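Local coordinates for MIP07328p (Drosophila melanogaster, PDB 6FKK), which probably acts as a chemorepellent axon guidance cue that binds semaphorin receptors, here represented by its extracellular sema domain and the PSI (plexin repeat) domain that follows, at residues 156-161 against 232-237; 198-203 against 207-212; 263-268 against 294-299; 375-380 against 384-389; 396-401 against 505-510. All blocks are in the same frame, centred on the assembly; numbering follows the deposited sequence.

Contact 1. Residues 156-161 against 232-237; sequences AFADGH and VCKNDR
Asp159 and Lys234 form the polar part of this contact, a salt bridge in which Asp159 OD2 lies 3.1 Å from Lys234 NZ. As a hydrogen bond the pair is weak, and the two side chains cross at about a right angle, the ammonium meeting the carboxylate mainly through one oxygen. The same ammonium has a stronger partner in Glu202, so Lys234 stands between two acids; its positive charge probably offsets the repulsion that the two neighbouring carboxylates would otherwise feel. A long, flexible lysine suits this place because a turn at its third torsion (chi3 -64°) carries the chain alongside Ala158 CB and brings NZ to the Asp159 carboxylate.

Asp159 is at the exposed bend of a tight beta hairpin of the sema-domain propeller, joining strands 154-158 and 161-165. Ala158 to His161 form a type I' turn, closed by Ala158 N to His161 O at 2.9 Å and His161 N to Ala158 O at 3.1 Å. Both central residues of such a turn have positive phi, which Asp159 tolerates and Gly160, without a side chain, adopts readily (83°).

The apolar part is small: Ala158 CB touches Lys234 CD at 3.9 Å. The short alanine methyl lies against the lysine shaft, which also packs on Tyr163. Cys233, first residue of the type I turn that ends at Asp236, is joined by a disulfide to Cys343.

Contact 2. Residues 198-203 against 207-212; sequences VGAIER and VLFFFR
Phe210 CG stands anti to its own carbonyl carbon (chi1 -63°), and Ile201 CG1 adopts the same relation (chi1 -48°), which brings Ile201 CG1 to 4.1 Å from Phe210 CE1 on one face of the hairpin. Val198 CG2 reaches Phe210 CB at 3.7 Å. On the other face Ala200 CB rests 3.7 Å from Phe209 CD2, a small residue beside a large ring.

The backbones run antiparallel, their axes 4.6 Å apart. Leu208 N gives to Ile201 O at 2.7 Å, and Ile201 N returns a bond to Leu208 O. Phe210 N donates to Gly199 O at 2.9 Å. Val198 and Gly199 together face Phe210 in a classic beta bulge: Val198 N reaches Phe210 O at 2.8 Å, whereas Gly199 N gives the same oxygen a weak bond. Glycine, with no side chain, readily takes up the extended 172° phi found here.

The branched and aromatic residues suit this hairpin of the sema-domain beta-propeller, formed by strands 196-203 and 206-214 and covered on both faces. Strand 265-279 packs on the face of Ile201 and Phe210, while strand 154-158 covers Ala200 and Val207; strand 225-233 continues the sheet beyond 206-214.

Contact 3. Residues 263-268 against 294-299; sequences FPFYFD and NAIPGS. With NAG (2-acetamido-2-deoxy-beta-D-glucopyranose), chain B.
Phe267 meets the backbone of Gly298 and Ser299 through one corner of its ring, with Phe267 CE2 3.5 Å from Ser299 O and 3.9 Å from Gly298 C. The Gly298 carbon lies at the ring edge, near its plane. Glycine suits this place because a side chain there would point at the aromatic ring. Beside it, Phe265 CZ touches Ile296 CG1 at 4.2 Å, the two side chains crossing at about a right angle. With CG anti to the backbone N (chi1 -172°), the Phe265 ring is carried toward Ile296, and Phe267 CE1 abuts its edge.

Tyr266, between Phe265 and Phe267, serves the glycan instead. Tyr266 OH accepts a hydrogen bond from N2 of an N-acetylglucosamine at 3.2 Å, that nitrogen lying near the ring plane at its edge. A phenol is apt here, offering a polar tip to the acetamido group. Pro264 CG is 3.6 Å from O4 of the same sugar, whose chain is attached to the protein itself.

The contact belongs to the large curled sheet of the sema domain: strand 265-279 lies between 251-259 and 282-290, and strand 298-305 between 282-290 and 377-380. Phe267 also packs on Thr291 and Phe289, and Ser299 OG is bonded to Leu386 N.

Contact 4. Residues 375-380 against 384-389; sequences PLLTKV and HRLTAI
The backbones of 375-380 and 384-389 stay apart, their nearest CA atoms, of Lys379 and Arg385, being 7.6 Å from each other, so side chains alone bridge them. Lys379 does most of the work. Lys379 CD lies 3.8 Å from Leu386 CD2, and the two chains cross at about a right angle, lysine methylenes packing on leucine. A bend at the last torsion (chi4 -62°) then turns Lys379 NZ to His384 NE2, 3.3 Å away at the ring edge, in a weak hydrogen bond. Histidine suits this position because its imidazole offers that ring nitrogen as an acceptor.

These segments link two sheets of the sema-domain propeller: strand 377-380 edges the large curled sheet beside 298-305, whereas 386-396 opens the next, four-stranded one. Lysine suits this join by combining an apolar shaft with a charged end, and that end has its stronger partner in Glu440. Leu377 CD2 approaches Leu386 CD1 more loosely, at 4.4 Å. Buried Leu386 also packs against Val301, Val288 and Ser408, where a branched aliphatic group is appropriate.

Contact 5. Residues 396-401 against 505-510; sequences KSLSGA and KNLATS
At the junction of the sema domain with the PSI domain, the loop between strands 386-396 and 402-410 receives a single leucine from the segment that follows strand 503-506. Leu507 supplies one methyl, CD1, which sits 3.5 Å from Leu398 N and 3.9 Å from Leu398 CB. Leu507 CD1 also lies 4.0 Å from Ser397 C, so it packs mostly on peptide atoms. With CG anti to its carbonyl carbon (chi1 -65°), Leu507 extends toward the loop; its terminal methyl can nestle against the backbone and CB of Leu398 without needing a polar partner.

Each segment is braced internally. Ala401 O accepts from both Ser397 N and Ser397 OG, the latter at 2.9 Å, and Ser399 OG gives to Ser397 OG; small hydroxyls are well placed to close such a compact loop. Gly400 fits its bend, with phi 124°, because it lacks a side chain. In the other segment, Asn506 OD1 accepts a bond from Ala508 N at 2.7 Å in the carbonyl plane, forming an Asx turn, and one from Thr509 N above that plane.

Both leucines also lean on Tyr519 of strand 519-520, and Leu398 N bonds to Gln521 just beyond it, while strand 503-506 pairs with 495-498 in the small PSI sheet.

How the contacts relate
Contacts 1 and 2 are directly joined: Lys234 NZ meets Glu202 OE2 at 2.8 Å, Ala156 CB packs on Ala200 CB, and contact 2 is nested along the chain within the loop closed by contact 1. Contacts 3 and 4 form a second pair, about 12 Å between centres, where Ser299 N lies 2.6 Å from Lys379 O. All four reach the same large curled sheet, with contacts 1 and 3 on opposite sides of the chain's centre, their own centres about 35 Å apart. Among the five, contact 3 includes the attached glycan sugar. Contact 5 stands apart, its nearest atoms about 15 Å from contact 4, and links the sema domain to the PSI domain.

Contact 1. Residues 156-161 against 232-237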
# COMPACT_ATOMS: atom_id res chain seq x y z
N ALA A 156 5.83 -6.69 -8.15
CA ALA A 156 6.52 -5.48 -8.57
C ALA A 156 7.45 -5.82 -9.72
O ALA A 156 8.26 -6.75 -9.61
CB ALA A 156 7.31 -4.87 -7.41
N PHE A 157 7.33 -5.08 -10.82
CA PHE A 157 8.16 -5.28 -12.01
C PHE A 157 9.31 -4.28 -11.97
O PHE A 157 9.11 -3.08 -12.19
CB PHE A 157 7.32 -5.11 -13.28
CG PHE A 157 7.99 -5.63 -14.52
CD1 PHE A 157 7.92 -6.97 -14.85
CD2 PHE A 157 8.67 -4.77 -15.37
CE1 PHE A 157 8.53 -7.45 -15.99
CE2 PHE A 157 9.28 -5.24 -16.51
CZ PHE A 157 9.21 -6.59 -16.83
N ALA A 158 10.52 -4.78 -11.69
CA ALA A 158 11.69 -3.94 -11.50
C ALA A 158 12.82 -4.40 -12.40
O ALA A 158 13.20 -5.58 -12.37
CB ALA A 158 12.14 -3.96 -10.03
N ASP A 159 13.36 -3.47 -13.19
CA ASP A 159 14.51 -3.72 -14.06
C ASP A 159 14.28 -4.93 -14.97
O ASP A 159 15.18 -5.75 -15.18
CB ASP A 159 15.79 -3.88 -13.25
CG ASP A 159 16.35 -2.55 -12.78
OD1 ASP A 159 15.66 -1.52 -12.95
OD2 ASP A 159 17.47 -2.54 -12.23
N GLY A 160 13.07 -5.04 -15.51
CA GLY A 160 12.74 -6.06 -16.48
C GLY A 160 12.38 -7.42 -15.93
O GLY A 160 12.21 -8.36 -16.71
N HIS A 161 12.26 -7.57 -14.61
CA HIS A 161 11.91 -8.84 -14.00
C HIS A 161 10.71 -8.66 -13.08
O HIS A 161 10.46 -7.57 -12.56
CB HIS A 161 13.09 -9.45 -13.23
CG HIS A 161 14.23 -9.87 -14.10
ND1 HIS A 161 14.33 -11.13 -14.64
CD2 HIS A 161 15.32 -9.19 -14.53
CE1 HIS A 161 15.43 -11.22 -15.36
NE2 HIS A 161 16.05 -10.05 -15.31
N VAL A 232 15.08 -7.60 -0.91
CA VAL A 232 15.96 -8.49 -1.66
C VAL A 232 16.80 -7.64 -2.61
O VAL A 232 16.36 -6.59 -3.08
CB VAL A 232 15.17 -9.56 -2.45
CG1 VAL A 232 14.52 -10.56 -1.51
CG2 VAL A 232 14.12 -8.91 -3.34
N CYS A 233 18.02 -8.10 -2.87
CA CYS A 233 18.86 -7.45 -3.87
C CYS A 233 18.42 -7.89 -5.26
O CYS A 233 18.20 -9.08 -5.51
CB CYS A 233 20.34 -7.80 -3.65
SG CYS A 233 21.10 -7.10 -2.17
N LYS A 234 18.30 -6.93 -6.17
CA LYS A 234 17.88 -7.26 -7.53
C LYS A 234 18.97 -8.02 -8.28
O LYS A 234 18.66 -8.88 -9.11
CB LYS A 234 17.47 -6.00 -8.29
CG LYS A 234 16.32 -5.24 -7.65
CD LYS A 234 15.79 -4.14 -8.56
CE LYS A 234 16.84 -3.06 -8.80
NZ LYS A 234 16.27 -1.86 -9.48
N ASN A 235 20.23 -7.72 -7.99
CA ASN A 235 21.36 -8.39 -8.64
C ASN A 235 21.69 -9.74 -8.01
O ASN A 235 22.79 -10.26 -8.25
CB ASN A 235 22.59 -7.48 -8.62
CG ASN A 235 23.18 -7.33 -7.23
OD1 ASN A 235 22.47 -7.43 -6.22
ND2 ASN A 235 24.48 -7.07 -7.16
N ASP A 236 20.79 -10.29 -7.21
CA ASP A 236 21.03 -11.58 -6.58
C ASP A 236 21.04 -12.68 -7.64
O ASP A 236 20.10 -12.80 -8.44
CB ASP A 236 19.96 -11.86 -5.52
CG ASP A 236 20.39 -12.90 -4.49
OD1 ASP A 236 21.24 -13.76 -4.83
OD2 ASP A 236 19.89 -12.84 -3.35
N ARG A 237 22.11 -13.47 -7.66
CA ARG A 237 22.23 -14.61 -8.57
C ARG A 237 22.16 -15.94 -7.84
O ARG A 237 22.55 -16.97 -8.40
CB ARG A 237 23.53 -14.53 -9.37
CG ARG A 237 23.72 -13.28 -10.20
CD ARG A 237 24.96 -13.42 -11.07
NE ARG A 237 25.57 -12.14 -11.40
CZ ARG A 237 26.77 -12.01 -11.96
NH1 ARG A 237 27.48 -13.09 -12.25
NH2 ARG A 237 27.26 -10.81 -12.23

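Contact 2. Residues 198-203 against 207-212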
# COMPACT_ATOMS: atom_id res chain seq x y z
N VAL A 198 0.79 -7.02 1.31
CA VAL A 198 0.02 -5.80 1.07
C VAL A 198 0.68 -4.87 0.06
O VAL A 198 0.04 -3.89 -0.36
CB VAL A 198 -0.25 -5.03 2.38
CG1 VAL A 198 -0.86 -5.95 3.43
CG2 VAL A 198 1.02 -4.38 2.89
N GLY A 199 1.92 -5.13 -0.36
CA GLY A 199 2.55 -4.27 -1.34
C GLY A 199 4.02 -4.55 -1.59
O GLY A 199 4.68 -5.22 -0.79
N ALA A 200 4.53 -4.04 -2.71
CA ALA A 200 5.93 -4.21 -3.08
C ALA A 200 6.41 -2.94 -3.77
O ALA A 200 5.76 -2.46 -4.70
CB ALA A 200 6.12 -5.42 -4.00
N ILE A 201 7.53 -2.40 -3.30
CA ILE A 201 8.08 -1.16 -3.83
C ILE A 201 9.54 -1.39 -4.22
O ILE A 201 10.31 -1.98 -3.45
CB ILE A 201 7.99 -0.00 -2.81
CG1 ILE A 201 6.59 0.09 -2.21
CG2 ILE A 201 8.36 1.30 -3.48
CD1 ILE A 201 5.54 0.63 -3.16
N GLU A 202 9.91 -0.91 -5.40
CA GLU A 202 11.30 -0.91 -5.84
C GLU A 202 11.99 0.36 -5.36
O GLU A 202 11.41 1.45 -5.42
CB GLU A 202 11.37 -1.00 -7.37
CG GLU A 202 12.78 -0.90 -7.95
CD GLU A 202 12.78 -0.59 -9.43
OE1 GLU A 202 11.68 -0.39 -10.00
OE2 GLU A 202 13.88 -0.54 -10.03
N ARG A 203 13.23 0.22 -4.88
CA ARG A 203 13.95 1.37 -4.34
C ARG A 203 15.44 1.06 -4.26
O ARG A 203 15.83 0.10 -3.59
CB ARG A 203 13.41 1.75 -2.96
CG ARG A 203 14.14 2.91 -2.30
CD ARG A 203 13.73 4.24 -2.90
NE ARG A 203 14.27 5.37 -2.15
CZ ARG A 203 13.87 6.62 -2.28
NH1 ARG A 203 12.91 6.92 -3.15
NH2 ARG A 203 14.42 7.58 -1.55
N VAL A 207 14.22 -4.45 -3.79
CA VAL A 207 12.77 -4.58 -3.90
C VAL A 207 12.24 -4.83 -2.50
O VAL A 207 12.61 -5.82 -1.85
CB VAL A 207 12.36 -5.71 -4.86
CG1 VAL A 207 10.84 -5.84 -4.89
CG2 VAL A 207 12.89 -5.44 -6.25
N LEU A 208 11.40 -3.93 -2.02
CA LEU A 208 10.84 -4.00 -0.67
C LEU A 208 9.46 -4.63 -0.72
O LEU A 208 8.65 -4.31 -1.60
CB LEU A 208 10.77 -2.61 -0.04
CG LEU A 208 12.07 -1.80 -0.04
CD1 LEU A 208 11.78 -0.34 0.27
CD2 LEU A 208 13.06 -2.36 0.96
N PHE A 209 9.18 -5.52 0.22
CA PHE A 209 7.88 -6.16 0.36
C PHE A 209 7.30 -5.85 1.73
O PHE A 209 8.02 -5.85 2.73
CB PHE A 209 7.97 -7.68 0.17
CG PHE A 209 8.43 -8.09 -1.20
CD1 PHE A 209 9.78 -8.19 -1.49
CD2 PHE A 209 7.51 -8.38 -2.19
CE1 PHE A 209 10.21 -8.57 -2.75
CE2 PHE A 209 7.94 -8.76 -3.45
CZ PHE A 209 9.29 -8.85 -3.73
N PHE A 210 6.00 -5.58 1.77
CA PHE A 210 5.30 -5.27 3.01
C PHE A 210 4.19 -6.29 3.23
O PHE A 210 3.40 -6.55 2.32
CB PHE A 210 4.72 -3.85 2.97
CG PHE A 210 5.77 -2.78 2.87
CD1 PHE A 210 6.31 -2.42 1.65
CD2 PHE A 210 6.23 -2.13 4.01
CE1 PHE A 210 7.27 -1.44 1.55
CE2 PHE A 210 7.19 -1.14 3.92
CZ PHE A 210 7.72 -0.80 2.69
N PHE A 211 4.15 -6.87 4.43
CA PHE A 211 3.20 -7.94 4.71
C PHE A 211 3.07 -8.09 6.22
O PHE A 211 3.85 -7.54 7.00
CB PHE A 211 3.65 -9.26 4.08
CG PHE A 211 4.96 -9.77 4.60
CD1 PHE A 211 6.16 -9.34 4.05
CD2 PHE A 211 5.00 -10.70 5.63
CE1 PHE A 211 7.37 -9.81 4.52
CE2 PHE A 211 6.21 -11.17 6.11
CZ PHE A 211 7.39 -10.73 5.55
N ARG A 212 2.05 -8.84 6.62
CA ARG A 212 1.84 -9.25 8.00
C ARG A 212 1.94 -10.77 8.08
O ARG A 212 1.58 -11.48 7.14
CB ARG A 212 0.48 -8.78 8.53
CG ARG A 212 -0.70 -9.27 7.72
CD ARG A 212 -2.01 -8.67 8.23
NE ARG A 212 -3.16 -9.17 7.49
CZ ARG A 212 -3.65 -8.60 6.39
NH1 ARG A 212 -3.07 -7.51 5.90
NH2 ARG A 212 -4.70 -9.12 5.78

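Contact 3. Residues 263-268 against 294-299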
# COMPACT_ATOMS: atom_id res chain seq x y z
N PHE A 263 3.04 1.90 28.65
CA PHE A 263 2.49 0.69 28.05
C PHE A 263 2.06 1.05 26.64
O PHE A 263 0.93 1.52 26.43
CB PHE A 263 1.33 0.14 28.87
CG PHE A 263 1.64 -0.02 30.33
CD1 PHE A 263 2.43 -1.06 30.77
CD2 PHE A 263 1.14 0.88 31.25
CE1 PHE A 263 2.72 -1.21 32.12
CE2 PHE A 263 1.42 0.74 32.60
CZ PHE A 263 2.21 -0.31 33.03
N PRO A 264 2.92 0.87 25.64
CA PRO A 264 2.58 1.30 24.28
C PRO A 264 1.42 0.52 23.71
O PRO A 264 1.21 -0.66 24.02
CB PRO A 264 3.87 1.05 23.49
CG PRO A 264 4.95 0.96 24.52
CD PRO A 264 4.30 0.35 25.72
N PHE A 265 0.64 1.19 22.85
CA PHE A 265 -0.52 0.60 22.19
C PHE A 265 -0.16 0.35 20.73
O PHE A 265 -0.01 1.30 19.96
CB PHE A 265 -1.73 1.53 22.32
CG PHE A 265 -3.01 0.92 21.83
CD1 PHE A 265 -3.40 1.05 20.51
CD2 PHE A 265 -3.84 0.22 22.70
CE1 PHE A 265 -4.58 0.49 20.05
CE2 PHE A 265 -5.02 -0.34 22.25
CZ PHE A 265 -5.39 -0.21 20.92
N TYR A 266 -0.04 -0.92 20.36
CA TYR A 266 0.44 -1.29 19.04
C TYR A 266 -0.70 -1.52 18.06
O TYR A 266 -1.77 -2.04 18.43
CB TYR A 266 1.30 -2.56 19.11
CG TYR A 266 2.63 -2.38 19.79
CD1 TYR A 266 2.75 -2.48 21.17
CD2 TYR A 266 3.78 -2.12 19.06
CE1 TYR A 266 3.97 -2.33 21.80
CE2 TYR A 266 5.01 -1.96 19.67
CZ TYR A 266 5.10 -2.07 21.04
OH TYR A 266 6.32 -1.91 21.66
N PHE A 267 -0.47 -1.14 16.81
CA PHE A 267 -1.30 -1.53 15.68
C PHE A 267 -0.43 -2.46 14.83
O PHE A 267 0.40 -2.00 14.05
CB PHE A 267 -1.77 -0.31 14.88
CG PHE A 267 -2.53 0.70 15.69
CD1 PHE A 267 -1.86 1.66 16.43
CD2 PHE A 267 -3.92 0.71 15.70
CE1 PHE A 267 -2.55 2.60 17.17
CE2 PHE A 267 -4.62 1.64 16.44
CZ PHE A 267 -3.93 2.59 17.18
N ASP A 268 -0.62 -3.77 15.01
CA ASP A 268 0.35 -4.75 14.53
C ASP A 268 -0.01 -5.38 13.19
O ASP A 268 0.80 -6.14 12.66
CB ASP A 268 0.52 -5.86 15.57
CG ASP A 268 1.41 -5.45 16.72
OD1 ASP A 268 2.37 -4.68 16.49
OD2 ASP A 268 1.14 -5.89 17.86
N ASN A 294 -7.93 -9.15 19.85
CA ASN A 294 -8.10 -9.10 21.29
C ASN A 294 -8.12 -7.66 21.79
O ASN A 294 -9.04 -7.27 22.53
CB ASN A 294 -6.97 -9.85 21.99
CG ASN A 294 -5.63 -9.53 21.38
OD1 ASN A 294 -4.96 -8.59 21.81
ND2 ASN A 294 -5.27 -10.24 20.31
N ALA A 295 -7.09 -6.91 21.46
CA ALA A 295 -7.10 -5.48 21.69
C ALA A 295 -8.37 -4.89 21.07
O ALA A 295 -8.88 -5.38 20.06
CB ALA A 295 -5.85 -4.83 21.08
N ILE A 296 -8.89 -3.86 21.73
CA ILE A 296 -10.12 -3.20 21.29
C ILE A 296 -9.97 -2.82 19.82
O ILE A 296 -8.86 -2.47 19.39
CB ILE A 296 -10.44 -1.99 22.17
CG1 ILE A 296 -9.24 -1.04 22.25
CG2 ILE A 296 -10.88 -2.43 23.56
CD1 ILE A 296 -9.39 0.05 23.30
N PRO A 297 -11.03 -2.89 19.02
CA PRO A 297 -10.90 -2.58 17.59
C PRO A 297 -10.34 -1.19 17.37
O PRO A 297 -10.85 -0.20 17.88
CB PRO A 297 -12.34 -2.70 17.07
CG PRO A 297 -13.21 -2.61 18.28
CD PRO A 297 -12.42 -3.22 19.39
N GLY A 298 -9.26 -1.13 16.61
CA GLY A 298 -8.56 0.12 16.38
C GLY A 298 -7.88 0.14 15.03
O GLY A 298 -7.45 -0.89 14.52
N SER A 299 -7.80 1.34 14.46
CA SER A 299 -7.11 1.56 13.19
C SER A 299 -6.17 2.74 13.34
O SER A 299 -6.38 3.63 14.17
CB SER A 299 -8.10 1.83 12.05
OG SER A 299 -9.05 0.79 11.97
C1 NAG B . 8.07 0.72 19.18
C2 NAG B . 9.02 -0.02 20.11
C3 NAG B . 8.71 0.32 21.57
C4 NAG B . 8.60 1.83 21.78
C5 NAG B . 7.70 2.46 20.72
C6 NAG B . 7.68 3.97 20.79
C7 NAG B . 9.91 -2.16 19.30
C8 NAG B . 9.65 -3.64 19.17
N2 NAG B . 8.94 -1.46 19.90
O3 NAG B . 9.75 -0.23 22.37
O4 NAG B . 7.98 2.12 23.04
O5 NAG B . 8.15 2.10 19.42
O6 NAG B . 8.97 4.52 20.58
O7 NAG B . 10.93 -1.64 18.88

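Contact 4. Residues 375-380 against 384-389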
# COMPACT_ATOMS: atom_id res chain seq x y z
N PRO A 375 1.34 7.37 15.54
CA PRO A 375 0.47 7.37 14.36
C PRO A 375 0.04 8.78 13.98
O PRO A 375 -0.17 9.65 14.83
CB PRO A 375 -0.73 6.53 14.80
CG PRO A 375 -0.22 5.70 15.93
CD PRO A 375 0.78 6.55 16.63
N LEU A 376 -0.10 9.00 12.67
CA LEU A 376 -0.62 10.26 12.18
C LEU A 376 -2.12 10.38 12.39
O LEU A 376 -2.65 11.50 12.39
CB LEU A 376 -0.29 10.42 10.69
CG LEU A 376 1.20 10.33 10.35
CD1 LEU A 376 1.40 10.46 8.85
CD2 LEU A 376 1.98 11.40 11.09
N LEU A 377 -2.81 9.26 12.57
CA LEU A 377 -4.24 9.24 12.83
C LEU A 377 -4.58 7.92 13.51
O LEU A 377 -4.11 6.87 13.06
CB LEU A 377 -5.05 9.40 11.54
CG LEU A 377 -6.58 9.27 11.65
CD1 LEU A 377 -7.16 10.49 12.34
CD2 LEU A 377 -7.21 9.08 10.29
N THR A 378 -5.37 7.98 14.58
CA THR A 378 -5.85 6.78 15.25
C THR A 378 -7.37 6.76 15.25
O THR A 378 -8.02 7.80 15.34
CB THR A 378 -5.33 6.69 16.70
OG1 THR A 378 -5.87 7.78 17.46
CG2 THR A 378 -3.82 6.75 16.73
N LYS A 379 -7.93 5.55 15.13
CA LYS A 379 -9.37 5.34 15.17
C LYS A 379 -9.62 4.12 16.06
O LYS A 379 -9.45 2.98 15.61
CB LYS A 379 -9.95 5.14 13.78
CG LYS A 379 -10.27 6.43 13.04
CD LYS A 379 -10.94 6.15 11.70
CE LYS A 379 -11.72 7.35 11.20
NZ LYS A 379 -12.83 7.71 12.14
N VAL A 380 -10.03 4.36 17.30
CA VAL A 380 -10.17 3.30 18.30
C VAL A 380 -11.60 3.27 18.81
O VAL A 380 -12.24 4.32 18.97
CB VAL A 380 -9.17 3.50 19.46
CG1 VAL A 380 -9.21 2.32 20.41
CG2 VAL A 380 -7.77 3.71 18.92
N HIS A 384 -15.91 0.90 12.53
CA HIS A 384 -15.32 0.70 11.22
C HIS A 384 -13.80 0.72 11.35
O HIS A 384 -13.24 1.30 12.28
CB HIS A 384 -15.79 1.75 10.21
CG HIS A 384 -15.46 3.16 10.60
ND1 HIS A 384 -16.41 4.04 11.07
CD2 HIS A 384 -14.29 3.84 10.59
CE1 HIS A 384 -15.84 5.20 11.32
NE2 HIS A 384 -14.56 5.11 11.04
N ARG A 385 -13.14 0.06 10.40
CA ARG A 385 -11.69 0.01 10.33
C ARG A 385 -11.21 0.65 9.04
O ARG A 385 -11.91 0.62 8.02
CB ARG A 385 -11.18 -1.44 10.41
CG ARG A 385 -11.59 -2.20 11.66
CD ARG A 385 -11.23 -3.67 11.55
NE ARG A 385 -11.48 -4.41 12.78
CZ ARG A 385 -10.55 -4.66 13.70
NH1 ARG A 385 -9.31 -4.24 13.53
NH2 ARG A 385 -10.87 -5.34 14.80
N LEU A 386 -10.01 1.22 9.08
CA LEU A 386 -9.40 1.77 7.88
C LEU A 386 -8.87 0.66 6.99
O LEU A 386 -8.39 -0.37 7.47
CB LEU A 386 -8.27 2.73 8.24
CG LEU A 386 -8.63 3.98 9.05
CD1 LEU A 386 -7.39 4.83 9.28
CD2 LEU A 386 -9.72 4.80 8.37
N THR A 387 -8.97 0.86 5.67
CA THR A 387 -8.65 -0.19 4.71
C THR A 387 -7.75 0.27 3.57
O THR A 387 -6.98 -0.53 3.03
CB THR A 387 -9.93 -0.80 4.13
OG1 THR A 387 -10.71 0.22 3.50
CG2 THR A 387 -10.76 -1.47 5.23
N ALA A 388 -7.83 1.54 3.17
CA ALA A 388 -7.10 2.05 2.02
C ALA A 388 -6.35 3.32 2.38
O ALA A 388 -6.59 3.93 3.43
CB ALA A 388 -8.05 2.31 0.84
N ILE A 389 -5.44 3.73 1.50
CA ILE A 389 -4.58 4.87 1.75
C ILE A 389 -4.19 5.49 0.41
O ILE A 389 -4.00 4.79 -0.58
CB ILE A 389 -3.33 4.45 2.56
CG1 ILE A 389 -2.44 5.66 2.88
CG2 ILE A 389 -2.56 3.38 1.83
CD1 ILE A 389 -2.91 6.46 4.07

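Contact 5. Residues 396-401 against 505-510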
# COMPACT_ATOMS: atom_id res chain seq x y z
N LYS A 396 0.58 23.19 -1.35
CA LYS A 396 1.03 24.48 -0.83
C LYS A 396 -0.16 25.23 -0.24
O LYS A 396 -1.14 25.50 -0.94
CB LYS A 396 1.69 25.30 -1.93
CG LYS A 396 2.41 26.54 -1.42
CD LYS A 396 2.98 27.36 -2.57
CE LYS A 396 3.69 28.61 -2.07
NZ LYS A 396 4.88 28.28 -1.25
N SER A 397 -0.07 25.57 1.05
CA SER A 397 -1.13 26.30 1.72
C SER A 397 -1.06 27.78 1.36
O SER A 397 -0.08 28.27 0.80
CB SER A 397 -1.04 26.09 3.24
OG SER A 397 0.21 26.52 3.75
N LEU A 398 -2.14 28.51 1.68
CA LEU A 398 -2.18 29.95 1.43
C LEU A 398 -1.00 30.64 2.11
O LEU A 398 -0.43 31.59 1.57
CB LEU A 398 -3.48 30.55 1.95
CG LEU A 398 -3.55 32.07 1.86
CD1 LEU A 398 -3.69 32.47 0.41
CD2 LEU A 398 -4.70 32.61 2.68
N SER A 399 -0.64 30.16 3.31
CA SER A 399 0.47 30.73 4.04
C SER A 399 1.78 30.52 3.29
O SER A 399 2.64 31.40 3.29
CB SER A 399 0.53 30.13 5.45
OG SER A 399 1.09 28.83 5.44
N GLY A 400 1.95 29.38 2.63
CA GLY A 400 3.19 29.05 1.94
C GLY A 400 3.82 27.74 2.36
O GLY A 400 4.75 27.27 1.68
N ALA A 401 3.38 27.13 3.46
CA ALA A 401 3.90 25.85 3.88
C ALA A 401 3.27 24.72 3.07
O ALA A 401 2.19 24.85 2.50
CB ALA A 401 3.63 25.62 5.37
N LYS A 505 -11.91 29.26 -3.42
CA LYS A 505 -11.08 28.98 -4.58
C LYS A 505 -10.03 27.92 -4.28
O LYS A 505 -9.57 27.77 -3.15
CB LYS A 505 -10.39 30.25 -5.08
CG LYS A 505 -11.33 31.25 -5.73
CD LYS A 505 -10.59 32.47 -6.25
CE LYS A 505 -11.53 33.43 -6.95
NZ LYS A 505 -10.82 34.65 -7.43
N ASN A 506 -9.67 27.18 -5.32
CA ASN A 506 -8.62 26.17 -5.25
C ASN A 506 -7.29 26.82 -5.60
O ASN A 506 -7.14 27.41 -6.68
CB ASN A 506 -8.94 25.02 -6.21
CG ASN A 506 -7.95 23.87 -6.11
OD1 ASN A 506 -6.74 24.06 -6.22
ND2 ASN A 506 -8.47 22.66 -5.90
N LEU A 507 -6.31 26.71 -4.70
CA LEU A 507 -5.04 27.39 -4.91
C LEU A 507 -4.17 26.71 -5.96
O LEU A 507 -3.27 27.36 -6.50
CB LEU A 507 -4.27 27.48 -3.59
CG LEU A 507 -4.90 28.33 -2.49
CD1 LEU A 507 -3.97 28.45 -1.30
CD2 LEU A 507 -5.26 29.70 -3.02
N ALA A 508 -4.42 25.44 -6.27
CA ALA A 508 -3.59 24.73 -7.23
C ALA A 508 -4.12 24.86 -8.66
O ALA A 508 -3.33 25.02 -9.60
CB ALA A 508 -3.48 23.25 -6.86
N THR A 509 -5.44 24.80 -8.85
CA THR A 509 -6.04 24.84 -10.17
C THR A 509 -6.47 26.25 -10.59
O THR A 509 -6.12 26.69 -11.69
CB THR A 509 -7.26 23.90 -10.22
OG1 THR A 509 -8.24 24.32 -9.26
CG2 THR A 509 -6.84 22.47 -9.93
N SER A 510 -7.20 26.96 -9.73
CA SER A 510 -7.69 28.28 -10.10
C SER A 510 -6.54 29.27 -10.23
O SER A 510 -5.55 29.21 -9.49
CB SER A 510 -8.69 28.79 -9.06
OG SER A 510 -9.77 27.88 -8.91